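Local coordinates for cryptic loci regulator 2 (Schizosaccharomyces pombe 972h-, PDB 5IKJ), which acts upstream of histone deacetylases in the SHREC repressor complex to promote transcriptional silencing and nucleosome positioning at heterochromatic loci, at residues S50-Y55 with A145-N150; Q57-L62 with R181-F186; V364-G369 with H378-F383; D416-E421 with C426-L431. One frame throughout, in Å; residues are numbered along the deposited sequence.

Contact 1 (S50-Y55 with A145-N150); sequences SKNLLY and ASLPTN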
loop_
_atom_site.group_PDB
_atom_site.type_symbol
_atom_site.label_atom_id
_atom_site.label_comp_id
_atom_site.label_asym_id
_atom_site.label_seq_id
_atom_site.Cartn_x
_atom_site.Cartn_y
_atom_site.Cartn_z
ATOM N N SER A 50 -21.720 11.451 29.999
ATOM C CA SER A 50 -21.639 12.021 28.658
ATOM C C SER A 50 -20.202 12.076 28.159
ATOM O O SER A 50 -19.965 12.041 26.946
ATOM C CB SER A 50 -22.256 13.419 28.649
ATOM O OG SER A 50 -22.292 13.949 27.335
ATOM N N LYS A 51 -19.233 12.169 29.070
ATOM C CA LYS A 51 -17.832 12.213 28.669
ATOM C C LYS A 51 -17.275 10.821 28.399
ATOM O O LYS A 51 -16.433 10.658 27.509
ATOM C CB LYS A 51 -17.009 12.921 29.744
ATOM C CG LYS A 51 -17.298 14.409 29.826
ATOM C CD LYS A 51 -16.874 14.995 31.158
ATOM C CE LYS A 51 -17.065 16.501 31.175
ATOM N NZ LYS A 51 -16.629 17.099 32.465
ATOM N N ASN A 52 -17.725 9.816 29.151
ATOM C CA ASN A 52 -17.387 8.437 28.815
ATOM C C ASN A 52 -17.894 8.082 27.424
ATOM O O ASN A 52 -17.182 7.446 26.637
ATOM C CB ASN A 52 -17.971 7.490 29.861
ATOM C CG ASN A 52 -17.528 6.055 29.663
ATOM O OD1 ASN A 52 -17.615 5.512 28.563
ATOM N ND2 ASN A 52 -17.041 5.435 30.730
ATOM N N LEU A 53 -19.124 8.487 27.101
ATOM C CA LEU A 53 -19.651 8.267 25.759
ATOM C C LEU A 53 -18.767 8.934 24.713
ATOM O O LEU A 53 -18.375 8.307 23.722
ATOM C CB LEU A 53 -21.086 8.789 25.670
ATOM C CG LEU A 53 -21.684 8.937 24.265
ATOM C CD1 LEU A 53 -21.672 7.613 23.514
ATOM C CD2 LEU A 53 -23.097 9.492 24.344
ATOM N N LEU A 54 -18.442 10.214 24.916
ATOM C CA LEU A 54 -17.585 10.918 23.967
ATOM C C LEU A 54 -16.247 10.208 23.809
ATOM O O LEU A 54 -15.724 10.090 22.694
ATOM C CB LEU A 54 -17.374 12.364 24.423
ATOM C CG LEU A 54 -16.437 13.211 23.557
ATOM C CD1 LEU A 54 -16.994 13.364 22.151
ATOM C CD2 LEU A 54 -16.202 14.569 24.198
ATOM N N TYR A 55 -15.674 9.737 24.917
ATOM C CA TYR A 55 -14.440 8.960 24.853
ATOM C C TYR A 55 -14.616 7.746 23.950
ATOM O O TYR A 55 -13.808 7.505 23.044
ATOM C CB TYR A 55 -14.034 8.534 26.265
ATOM C CG TYR A 55 -12.622 8.004 26.393
ATOM C CD1 TYR A 55 -12.311 6.698 26.038
ATOM C CD2 TYR A 55 -11.604 8.808 26.890
ATOM C CE1 TYR A 55 -11.022 6.212 26.162
ATOM C CE2 TYR A 55 -10.314 8.331 27.019
ATOM C CZ TYR A 55 -10.028 7.032 26.654
ATOM O OH TYR A 55 -8.745 6.554 26.781
ATOM N N ALA A 145 -19.256 0.302 21.782
ATOM C CA ALA A 145 -20.370 -0.113 22.627
ATOM C C ALA A 145 -19.972 -0.113 24.092
ATOM O O ALA A 145 -20.794 0.188 24.965
ATOM C CB ALA A 145 -20.848 -1.511 22.231
ATOM N N SER A 146 -18.717 -0.442 24.379
ATOM C CA SER A 146 -18.247 -0.596 25.745
ATOM C C SER A 146 -16.729 -0.551 25.745
ATOM O O SER A 146 -16.084 -0.966 24.779
ATOM C CB SER A 146 -18.741 -1.914 26.352
ATOM O OG SER A 146 -18.098 -2.182 27.586
ATOM N N LEU A 147 -16.166 -0.039 26.834
ATOM C CA LEU A 147 -14.725 -0.081 26.996
ATOM C C LEU A 147 -14.269 -1.531 27.150
ATOM O O LEU A 147 -15.030 -2.380 27.624
ATOM C CB LEU A 147 -14.293 0.728 28.215
ATOM C CG LEU A 147 -14.330 2.250 28.074
ATOM C CD1 LEU A 147 -14.172 2.899 29.439
ATOM C CD2 LEU A 147 -13.248 2.738 27.121
ATOM N N PRO A 148 -13.038 -1.845 26.753
ATOM C CA PRO A 148 -12.554 -3.220 26.916
ATOM C C PRO A 148 -12.660 -3.656 28.369
ATOM O O PRO A 148 -12.402 -2.878 29.289
ATOM C CB PRO A 148 -11.094 -3.148 26.449
ATOM C CG PRO A 148 -11.002 -1.898 25.634
ATOM C CD PRO A 148 -12.006 -0.953 26.198
ATOM N N THR A 149 -13.065 -4.911 28.565
ATOM C CA THR A 149 -13.251 -5.457 29.903
ATOM C C THR A 149 -12.079 -5.097 30.807
ATOM O O THR A 149 -10.917 -5.188 30.409
ATOM C CB THR A 149 -13.412 -6.981 29.829
ATOM O OG1 THR A 149 -14.621 -7.298 29.127
ATOM C CG2 THR A 149 -13.461 -7.606 31.224
ATOM N N ASN A 150 -12.406 -4.670 32.026
ATOM C CA ASN A 150 -11.467 -4.354 33.107
ATOM C C ASN A 150 -10.741 -3.028 32.915
ATOM O O ASN A 150 -9.792 -2.750 33.663
ATOM C CB ASN A 150 -10.427 -5.462 33.311
ATOM C CG ASN A 150 -11.004 -6.676 34.012
ATOM O OD1 ASN A 150 -12.216 -6.887 34.016
ATOM N ND2 ASN A 150 -10.136 -7.476 34.620
#
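The first turns of helix 50-67 meet the loop between strands 143-144 and 152-156 through one residue of that loop, Leu147, whose two methyls are shared between Asn52 and Tyr55. These two lie three positions apart on the helix and so present their side chains to the same side. The CD1 methyl of Leu147 stands 4.0 Å from ND2 of Asn52, the two side chains arriving from opposite directions. The other branch of Leu147, CD2, lies 4.2 Å from CD1 of Tyr55 and reaches the ring obliquely. With CG anti to the backbone N (chi1 -173°), the amide of Asn52 extends from the helix toward the loop. Its polar atoms are used elsewhere: ND2 donates to the carbonyl O of Leu45, and OD1 bonds NH1 of Arg56, one turn further on. On the loop side, Ser146 OG donates to the carbonyl O of Leu147 at 3.1 Å, a local bond to the backbone of the contact residue. Leu153 touches all three contact side chains, and Leu171 packs on both Tyr55 and Leu147. No hydrogen bond joins the two segments; the amide spends its hydrogen bonds on Leu45 and Arg56, and meets Leu147 by van der Waals contact.

Contact 2 (Q57-L62 with R181-F186); sequences QICGRL and RSVNDF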
loop_
_atom_site.group_PDB
_atom_site.type_symbol
_atom_site.label_atom_id
_atom_site.label_comp_id
_atom_site.label_asym_id
_atom_site.label_seq_id
_atom_site.Cartn_x
_atom_site.Cartn_y
_atom_site.Cartn_z
ATOM N N GLN A 57 -16.904 7.312 21.723
ATOM C CA GLN A 57 -17.221 7.718 20.357
ATOM C C GLN A 57 -15.955 8.024 19.570
ATOM O O GLN A 57 -15.853 7.686 18.385
ATOM C CB GLN A 57 -18.146 8.936 20.366
ATOM C CG GLN A 57 -19.576 8.641 20.781
ATOM C CD GLN A 57 -20.441 9.886 20.779
ATOM O OE1 GLN A 57 -20.077 10.910 21.358
ATOM N NE2 GLN A 57 -21.588 9.810 20.115
ATOM N N ILE A 58 -14.982 8.673 20.210
ATOM C CA ILE A 58 -13.717 8.973 19.545
ATOM C C ILE A 58 -12.952 7.686 19.266
ATOM O O ILE A 58 -12.418 7.485 18.169
ATOM C CB ILE A 58 -12.891 9.953 20.398
ATOM C CG1 ILE A 58 -13.606 11.306 20.491
ATOM C CG2 ILE A 58 -11.495 10.140 19.814
ATOM C CD1 ILE A 58 -13.334 12.058 21.775
ATOM N N CYS A 59 -12.883 6.797 20.259
ATOM C CA CYS A 59 -12.229 5.507 20.063
ATOM C C CYS A 59 -12.851 4.751 18.896
ATOM O O CYS A 59 -12.140 4.221 18.035
ATOM C CB CYS A 59 -12.314 4.677 21.344
ATOM S SG CYS A 59 -11.270 5.254 22.692
ATOM N N GLY A 60 -14.183 4.696 18.847
ATOM C CA GLY A 60 -14.844 3.938 17.799
ATOM C C GLY A 60 -14.623 4.519 16.416
ATOM O O GLY A 60 -14.370 3.782 15.460
ATOM N N ARG A 61 -14.720 5.844 16.285
ATOM C CA ARG A 61 -14.515 6.468 14.982
ATOM C C ARG A 61 -13.097 6.235 14.485
ATOM O O ARG A 61 -12.887 5.827 13.337
ATOM C CB ARG A 61 -14.808 7.969 15.049
ATOM C CG ARG A 61 -14.474 8.697 13.746
ATOM C CD ARG A 61 -14.848 10.170 13.767
ATOM N NE ARG A 61 -13.946 10.964 14.595
ATOM C CZ ARG A 61 -14.157 11.274 15.871
ATOM N NH1 ARG A 61 -13.265 12.005 16.526
ATOM N NH2 ARG A 61 -15.253 10.862 16.496
ATOM N N LEU A 62 -12.105 6.499 15.336
ATOM C CA LEU A 62 -10.715 6.415 14.906
ATOM C C LEU A 62 -10.269 4.967 14.758
ATOM O O LEU A 62 -9.497 4.644 13.847
ATOM C CB LEU A 62 -9.821 7.166 15.892
ATOM C CG LEU A 62 -10.115 8.669 15.961
ATOM C CD1 LEU A 62 -9.378 9.330 17.113
ATOM C CD2 LEU A 62 -9.757 9.348 14.647
ATOM N N ARG A 181 -3.078 8.441 29.656
ATOM C CA ARG A 181 -3.470 9.779 30.078
ATOM C C ARG A 181 -4.185 10.566 28.988
ATOM O O ARG A 181 -4.633 11.688 29.249
ATOM C CB ARG A 181 -2.241 10.549 30.563
ATOM C CG ARG A 181 -1.440 9.784 31.602
ATOM C CD ARG A 181 -0.487 10.685 32.358
ATOM N NE ARG A 181 0.325 9.931 33.309
ATOM C CZ ARG A 181 1.010 10.475 34.310
ATOM N NH1 ARG A 181 0.984 11.786 34.507
ATOM N NH2 ARG A 181 1.718 9.702 35.120
ATOM N N SER A 182 -4.308 10.011 27.786
ATOM C CA SER A 182 -5.091 10.624 26.725
ATOM C C SER A 182 -5.749 9.522 25.910
ATOM O O SER A 182 -5.260 8.391 25.861
ATOM C CB SER A 182 -4.229 11.507 25.812
ATOM O OG SER A 182 -3.465 10.720 24.915
ATOM N N VAL A 183 -6.873 9.862 25.276
ATOM C CA VAL A 183 -7.532 8.911 24.387
ATOM C C VAL A 183 -6.612 8.543 23.235
ATOM O O VAL A 183 -6.699 7.438 22.685
ATOM C CB VAL A 183 -8.866 9.494 23.878
ATOM C CG1 VAL A 183 -8.626 10.756 23.053
ATOM C CG2 VAL A 183 -9.632 8.455 23.072
ATOM N N ASN A 184 -5.715 9.454 22.852
ATOM C CA ASN A 184 -4.817 9.194 21.732
ATOM C C ASN A 184 -3.796 8.117 22.079
ATOM O O ASN A 184 -3.431 7.305 21.222
ATOM C CB ASN A 184 -4.118 10.489 21.319
ATOM C CG ASN A 184 -5.094 11.630 21.096
ATOM O OD1 ASN A 184 -5.310 12.459 21.982
ATOM N ND2 ASN A 184 -5.693 11.676 19.910
ATOM N N ASP A 185 -3.323 8.092 23.327
ATOM C CA ASP A 185 -2.360 7.070 23.728
ATOM C C ASP A 185 -3.023 5.704 23.846
ATOM O O ASP A 185 -2.433 4.687 23.465
ATOM C CB ASP A 185 -1.696 7.464 25.048
ATOM C CG ASP A 185 -0.746 8.637 24.897
ATOM O OD1 ASP A 185 -0.327 8.928 23.756
ATOM O OD2 ASP A 185 -0.410 9.265 25.923
ATOM N N PHE A 186 -4.250 5.659 24.374
ATOM C CA PHE A 186 -4.967 4.393 24.474
ATOM C C PHE A 186 -5.258 3.800 23.104
ATOM O O PHE A 186 -5.272 2.574 22.952
ATOM C CB PHE A 186 -6.274 4.585 25.241
ATOM C CG PHE A 186 -7.216 3.420 25.125
ATOM C CD1 PHE A 186 -6.895 2.195 25.685
ATOM C CD2 PHE A 186 -8.421 3.549 24.455
ATOM C CE1 PHE A 186 -7.759 1.121 25.582
ATOM C CE2 PHE A 186 -9.290 2.478 24.349
ATOM C CZ PHE A 186 -8.958 1.262 24.913
#
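A cysteine sulfur set against the rim of a phenylalanine ring marks the meeting of helix 50-67 with the start of helix 183-195. SG of Cys59 lies 4.9 Å from the centroid of the Phe186 ring and 87° off its normal, close to the ring plane, and it faces the CD2-CE2 side of the rim. The same sulfur touches the CG2 methyl of Val183 at 3.6 Å, so one atom bridges two side chains that are three residues apart on the second helix. Val183 holds CG2 anti to the backbone N, which directs that methyl at the first helix; there it also meets CG2 of Ile58 at 4.1 Å, the two branched side chains crossing at about a right angle. In Phe186 the ring carbon CG is likewise anti to the backbone N (chi1 167°), swinging the ring toward the cysteine. The helix that supplies these groups is opened by Ser182 at the N-cap position: its OG accepts the amide N-H of Asp185 at 3.1 Å, with an angle of 151° at the hydrogen. Helix 183-195 also carries His189, a ligand of the zinc ion, together with Cys204, Cys206 and Cys209, and the Phe186 side chain lies about 8 Å from the metal. Leu190 adds to the packing on Cys59, and Pro148 and Leu171 to that on Phe186. Cys59 is no zinc ligand; its sulfur serves as a compact, polarisable apolar group, and with no hydrogen bond between the segments the helices adhere here by dispersion and the sulfur's contact with the ring edge.

Contact 3 (V364-G369 with H378-F383); sequences VLPTFG and HFYGIF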
loop_
_atom_site.group_PDB
_atom_site.type_symbol
_atom_site.label_atom_id
_atom_site.label_comp_id
_atom_site.label_asym_id
_atom_site.label_seq_id
_atom_site.Cartn_x
_atom_site.Cartn_y
_atom_site.Cartn_z
ATOM N N VAL A 364 -10.150 -4.134 4.644
ATOM C CA VAL A 364 -9.656 -4.444 5.980
ATOM C C VAL A 364 -8.139 -4.324 5.977
ATOM O O VAL A 364 -7.456 -4.954 5.159
ATOM C CB VAL A 364 -10.104 -5.845 6.433
ATOM C CG1 VAL A 364 -9.659 -6.103 7.867
ATOM C CG2 VAL A 364 -11.616 -5.974 6.316
ATOM N N LEU A 365 -7.618 -3.528 6.898
ATOM C CA LEU A 365 -6.192 -3.241 6.945
ATOM C C LEU A 365 -5.445 -4.435 7.531
ATOM O O LEU A 365 -5.670 -4.775 8.699
ATOM C CB LEU A 365 -5.941 -2.005 7.792
ATOM C CG LEU A 365 -4.518 -1.462 7.885
ATOM C CD1 LEU A 365 -4.048 -0.946 6.534
ATOM C CD2 LEU A 365 -4.484 -0.363 8.935
ATOM N N PRO A 366 -4.562 -5.086 6.779
ATOM C CA PRO A 366 -3.806 -6.203 7.347
ATOM C C PRO A 366 -2.643 -5.725 8.200
ATOM O O PRO A 366 -2.025 -4.690 7.936
ATOM C CB PRO A 366 -3.308 -6.950 6.104
ATOM C CG PRO A 366 -3.114 -5.875 5.107
ATOM C CD PRO A 366 -4.191 -4.843 5.372
ATOM N N THR A 367 -2.356 -6.494 9.246
ATOM C CA THR A 367 -1.197 -6.264 10.110
ATOM C C THR A 367 -0.288 -7.478 9.961
ATOM O O THR A 367 -0.452 -8.482 10.660
ATOM C CB THR A 367 -1.616 -6.036 11.568
ATOM O OG1 THR A 367 -2.462 -7.108 12.006
ATOM C CG2 THR A 367 -2.355 -4.709 11.707
ATOM N N PHE A 368 0.678 -7.380 9.042
ATOM C CA PHE A 368 1.527 -8.527 8.733
ATOM C C PHE A 368 2.553 -8.778 9.830
ATOM O O PHE A 368 2.881 -9.932 10.126
ATOM C CB PHE A 368 2.231 -8.314 7.394
ATOM C CG PHE A 368 1.338 -8.479 6.201
ATOM C CD1 PHE A 368 0.575 -9.625 6.044
ATOM C CD2 PHE A 368 1.279 -7.499 5.223
ATOM C CE1 PHE A 368 -0.240 -9.781 4.942
ATOM C CE2 PHE A 368 0.464 -7.650 4.119
ATOM C CZ PHE A 368 -0.297 -8.793 3.979
ATOM N N GLY A 369 3.075 -7.712 10.432
ATOM C CA GLY A 369 4.125 -7.825 11.425
ATOM C C GLY A 369 3.911 -8.945 12.424
ATOM O O GLY A 369 2.923 -8.946 13.165
ATOM N N HIS A 378 9.458 -12.686 2.367
ATOM C CA HIS A 378 8.482 -12.237 1.387
ATOM C C HIS A 378 8.445 -10.714 1.351
ATOM O O HIS A 378 8.673 -10.049 2.365
ATOM C CB HIS A 378 7.096 -12.798 1.711
ATOM C CG HIS A 378 7.041 -14.295 1.704
ATOM N ND1 HIS A 378 6.496 -15.015 0.662
ATOM C CD2 HIS A 378 7.479 -15.208 2.603
ATOM C CE1 HIS A 378 6.594 -16.307 0.924
ATOM N NE2 HIS A 378 7.187 -16.450 2.095
ATOM N N PHE A 379 8.158 -10.167 0.173
ATOM C CA PHE A 379 8.294 -8.737 -0.063
ATOM C C PHE A 379 7.108 -8.208 -0.854
ATOM O O PHE A 379 6.627 -8.856 -1.787
ATOM C CB PHE A 379 9.598 -8.431 -0.811
ATOM C CG PHE A 379 10.832 -8.709 -0.007
ATOM C CD1 PHE A 379 11.371 -7.736 0.815
ATOM C CD2 PHE A 379 11.450 -9.947 -0.066
ATOM C CE1 PHE A 379 12.504 -7.988 1.562
ATOM C CE2 PHE A 379 12.585 -10.206 0.680
ATOM C CZ PHE A 379 13.112 -9.223 1.494
ATOM N N TYR A 380 6.654 -7.012 -0.473
ATOM C CA TYR A 380 5.545 -6.368 -1.170
ATOM C C TYR A 380 5.869 -6.127 -2.638
ATOM O O TYR A 380 4.996 -6.264 -3.504
ATOM C CB TYR A 380 5.211 -5.041 -0.495
ATOM C CG TYR A 380 3.966 -5.053 0.349
ATOM C CD1 TYR A 380 3.998 -5.485 1.666
ATOM C CD2 TYR A 380 2.762 -4.607 -0.165
ATOM C CE1 TYR A 380 2.856 -5.481 2.442
ATOM C CE2 TYR A 380 1.622 -4.601 0.597
ATOM C CZ TYR A 380 1.668 -5.038 1.899
ATOM O OH TYR A 380 0.515 -5.021 2.649
ATOM N N GLY A 381 7.106 -5.749 -2.938
ATOM C CA GLY A 381 7.417 -5.331 -4.291
ATOM C C GLY A 381 8.909 -5.233 -4.517
ATOM O O GLY A 381 9.721 -5.530 -3.638
ATOM N N ILE A 382 9.254 -4.795 -5.726
ATOM C CA ILE A 382 10.641 -4.735 -6.168
ATOM C C ILE A 382 10.746 -3.728 -7.304
ATOM O O ILE A 382 9.922 -3.728 -8.226
ATOM C CB ILE A 382 11.133 -6.125 -6.612
ATOM C CG1 ILE A 382 12.635 -6.104 -6.903
ATOM C CG2 ILE A 382 10.362 -6.598 -7.841
ATOM C CD1 ILE A 382 13.240 -7.487 -7.061
ATOM N N PHE A 383 11.745 -2.853 -7.241
ATOM C CA PHE A 383 12.085 -2.012 -8.380
ATOM C C PHE A 383 12.913 -2.833 -9.358
ATOM O O PHE A 383 13.960 -3.374 -8.987
ATOM C CB PHE A 383 12.871 -0.780 -7.938
ATOM C CG PHE A 383 12.016 0.350 -7.447
ATOM C CD1 PHE A 383 11.423 1.225 -8.342
ATOM C CD2 PHE A 383 11.825 0.553 -6.092
ATOM C CE1 PHE A 383 10.638 2.273 -7.894
ATOM C CE2 PHE A 383 11.043 1.602 -5.638
ATOM C CZ PHE A 383 10.450 2.463 -6.541
#
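A first torsion of -74° places CG of Phe368 anti to its carbonyl carbon, while Tyr380 adopts a chi1 of -105°, off the staggered positions; together these settings bring the phenol end of the tyrosine to the rim of the phenylalanine. OH of Tyr380 lies near the plane of the Phe368 ring, at its edge, 3.0 Å from CE2 of Phe368, unusually short and perhaps not exact at this resolution. The two rims adjoin without either ring covering the other, with centroids 5.8 Å apart and planes at 66°. Within the loop, CB of Pro366 lies 4.1 Å above one face of the Phe368 ring, offset toward the rim. Tyr380 sits where strand 377-384 turns a corner, at a classic beta bulge that sets Tyr380 and Gly381 together opposite Phe337. Phe340 meets both rings of the pair, edge-to-face with Tyr380, and Phe228 of helix 214-237 touches Tyr380 and Pro366. A different protein in the assembly packs apolar side chains on Phe368 and Tyr380 and hydrogen-bonds Thr367 N and Leu365 O, so the loop is part of a binding interface. An alanine at Tyr380 is likely to open a gap beside the Phe368 rim and deprive Phe340 of its edge-to-face partner. The segments share no hydrogen bond; their contact is consistent with an oxygen beside the weakly positive C-H edge of a ring.

Contact 4 (D416-E421 with C426-L431); sequences DIYVNE and CFQGSL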
loop_
_atom_site.group_PDB
_atom_site.type_symbol
_atom_site.label_atom_id
_atom_site.label_comp_id
_atom_site.label_asym_id
_atom_site.label_seq_id
_atom_site.Cartn_x
_atom_site.Cartn_y
_atom_site.Cartn_z
ATOM N N ASP A 416 2.932 -13.736 -5.225
ATOM C CA ASP A 416 3.882 -13.723 -4.124
ATOM C C ASP A 416 5.261 -13.396 -4.676
ATOM O O ASP A 416 5.619 -13.846 -5.768
ATOM C CB ASP A 416 3.899 -15.079 -3.405
ATOM C CG ASP A 416 4.353 -14.972 -1.964
ATOM O OD1 ASP A 416 5.089 -14.019 -1.635
ATOM O OD2 ASP A 416 3.972 -15.846 -1.154
ATOM N N ILE A 417 6.019 -12.607 -3.920
ATOM C CA ILE A 417 7.402 -12.279 -4.242
ATOM C C ILE A 417 8.231 -12.578 -3.003
ATOM O O ILE A 417 7.958 -12.033 -1.927
ATOM C CB ILE A 417 7.567 -10.809 -4.669
ATOM C CG1 ILE A 417 6.823 -10.557 -5.984
ATOM C CG2 ILE A 417 9.047 -10.448 -4.811
ATOM C CD1 ILE A 417 6.747 -9.097 -6.380
ATOM N N TYR A 418 9.234 -13.441 -3.148
ATOM C CA TYR A 418 9.984 -13.902 -1.992
ATOM C C TYR A 418 11.385 -14.315 -2.408
ATOM O O TYR A 418 11.651 -14.612 -3.577
ATOM C CB TYR A 418 9.276 -15.075 -1.300
ATOM C CG TYR A 418 9.109 -16.301 -2.174
ATOM C CD1 TYR A 418 7.999 -16.446 -2.995
ATOM C CD2 TYR A 418 10.057 -17.317 -2.172
ATOM C CE1 TYR A 418 7.841 -17.566 -3.792
ATOM C CE2 TYR A 418 9.906 -18.439 -2.966
ATOM C CZ TYR A 418 8.796 -18.558 -3.772
ATOM O OH TYR A 418 8.641 -19.670 -4.565
ATOM N N VAL A 419 12.277 -14.329 -1.424
ATOM C CA VAL A 419 13.632 -14.839 -1.579
ATOM C C VAL A 419 13.654 -16.253 -1.016
ATOM O O VAL A 419 13.441 -16.451 0.187
ATOM C CB VAL A 419 14.650 -13.940 -0.862
ATOM C CG1 VAL A 419 16.060 -14.480 -1.033
ATOM C CG2 VAL A 419 14.556 -12.513 -1.386
ATOM N N ASN A 420 13.906 -17.235 -1.873
ATOM C CA ASN A 420 13.905 -18.624 -1.440
ATOM C C ASN A 420 15.156 -18.880 -0.598
ATOM O O ASN A 420 15.921 -17.969 -0.273
ATOM C CB ASN A 420 13.802 -19.560 -2.643
ATOM C CG ASN A 420 15.025 -19.507 -3.544
ATOM O OD1 ASN A 420 16.069 -18.971 -3.174
ATOM N ND2 ASN A 420 14.899 -20.073 -4.737
ATOM N N GLU A 421 15.376 -20.140 -0.233
ATOM C CA GLU A 421 16.504 -20.488 0.623
ATOM C C GLU A 421 17.824 -20.562 -0.136
ATOM O O GLU A 421 18.876 -20.678 0.502
ATOM C CB GLU A 421 16.231 -21.811 1.355
ATOM C CG GLU A 421 15.683 -22.959 0.507
ATOM C CD GLU A 421 15.110 -24.075 1.359
ATOM O OE1 GLU A 421 15.305 -24.044 2.591
ATOM O OE2 GLU A 421 14.458 -24.980 0.797
ATOM N N CYS A 426 12.130 -14.899 -6.251
ATOM C CA CYS A 426 11.176 -15.682 -7.024
ATOM C C CYS A 426 9.854 -14.940 -7.150
ATOM O O CYS A 426 9.370 -14.340 -6.184
ATOM C CB CYS A 426 10.927 -17.050 -6.381
ATOM S SG CYS A 426 12.408 -18.029 -6.111
ATOM N N PHE A 427 9.278 -14.989 -8.348
ATOM C CA PHE A 427 7.926 -14.509 -8.607
ATOM C C PHE A 427 6.999 -15.708 -8.759
ATOM O O PHE A 427 7.252 -16.588 -9.586
ATOM C CB PHE A 427 7.878 -13.658 -9.878
ATOM C CG PHE A 427 8.314 -12.235 -9.683
ATOM C CD1 PHE A 427 9.544 -11.936 -9.122
ATOM C CD2 PHE A 427 7.499 -11.193 -10.093
ATOM C CE1 PHE A 427 9.943 -10.621 -8.957
ATOM C CE2 PHE A 427 7.892 -9.880 -9.930
ATOM C CZ PHE A 427 9.115 -9.593 -9.363
ATOM N N GLN A 428 5.930 -15.736 -7.969
ATOM C CA GLN A 428 4.915 -16.778 -8.059
ATOM C C GLN A 428 3.599 -16.148 -8.487
ATOM O O GLN A 428 3.176 -15.138 -7.912
ATOM C CB GLN A 428 4.741 -17.511 -6.724
ATOM C CG GLN A 428 3.716 -18.640 -6.772
ATOM C CD GLN A 428 3.308 -19.122 -5.396
ATOM O OE1 GLN A 428 4.145 -19.554 -4.603
ATOM N NE2 GLN A 428 2.014 -19.046 -5.105
ATOM N N GLY A 429 2.956 -16.743 -9.485
ATOM C CA GLY A 429 1.660 -16.256 -9.920
ATOM C C GLY A 429 1.104 -17.124 -11.026
ATOM O O GLY A 429 1.736 -18.085 -11.476
ATOM N N SER A 430 -0.102 -16.767 -11.456
ATOM C CA SER A 430 -0.777 -17.455 -12.545
ATOM C C SER A 430 -0.420 -16.814 -13.880
ATOM O O SER A 430 -0.156 -15.611 -13.964
ATOM C CB SER A 430 -2.293 -17.428 -12.340
ATOM O OG SER A 430 -2.735 -16.124 -11.998
ATOM N N LEU A 431 -0.422 -17.633 -14.928
ATOM C CA LEU A 431 -0.039 -17.212 -16.267
ATOM C C LEU A 431 -1.282 -17.060 -17.134
ATOM O O LEU A 431 -2.183 -17.903 -17.094
ATOM C CB LEU A 431 0.921 -18.225 -16.899
ATOM C CG LEU A 431 2.129 -18.604 -16.034
ATOM C CD1 LEU A 431 2.937 -19.706 -16.698
ATOM C CD2 LEU A 431 3.002 -17.388 -15.756
#
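Cys426 lies against one face of the Tyr418 ring, its CB 4.0 Å from the ring centroid in a CH-pi contact, while SG approaches the ring obliquely. On the other side of the sheet, CG1 of Ile417 sits over the centre of the Phe427 ring, 4.0 Å from the centroid and only 5° off the normal, the two side chains running alongside each other in the same direction. Tyr418 reaches Cys426 because its CG stands between the backbone N and the carbonyl carbon (chi1 61°), which lays the ring across toward the neighbouring strand; the ring edge also meets CB of Gln428, and the ring meets that of His378. Beyond the strand end, ND2 of Asn420 comes 3.5 Å from SG of Cys426. An alanine in place of Tyr418 would probably leave CB of Cys426 without its aromatic cover and the His378 ring without its neighbour. The backbones that fix this register form the beta hairpin of strands 411-419 and 425-436. Asp416 with Gln428 and Tyr418 with Cys426 are hydrogen-bonded antiparallel pairs, and Ile417 with Phe427 is the non-hydrogen-bonded pair between them. The shortest of the four backbone bonds, from Cys426 N to Tyr418 O, measures 2.7 Å and is nearly straight at 168°. CA of Ile417 adds a CA-H...O contact to Cys426 O at 3.4 Å. Further out, OD1 of Asp416 bonds ND1 of His378; NE2 of Gln428 bonds OE1 of Glu483, and OD1 of Asn420 accepts from the backbone N of Ile424 in the hairpin turn.

How the contacts relate
Contacts 1 and 2 share helix 50-67, with Tyr55 OH packed 3.5 Å from Phe186 CB. Both rest on van der Waals packing without hydrogen bonds, the buried contact 1 including an amide and the partly buried contact 2, nearer the zinc, a cysteine sulfur. Contacts 3 and 4 meet in the mixed sheet through neighbouring strands 377-384 and 411-419, where Phe379 N probably hydrogen-bonds Ile417 O. Contact 3, whose centre lies about 8 Å from that of the chain, is the most central and mainly aromatic, with a phenol oxygen at its closest point; contact 4, partly buried, alone has hydrogen bonds between its segments. Contacts 1 and 4 lie on opposite sides of the chain's centre.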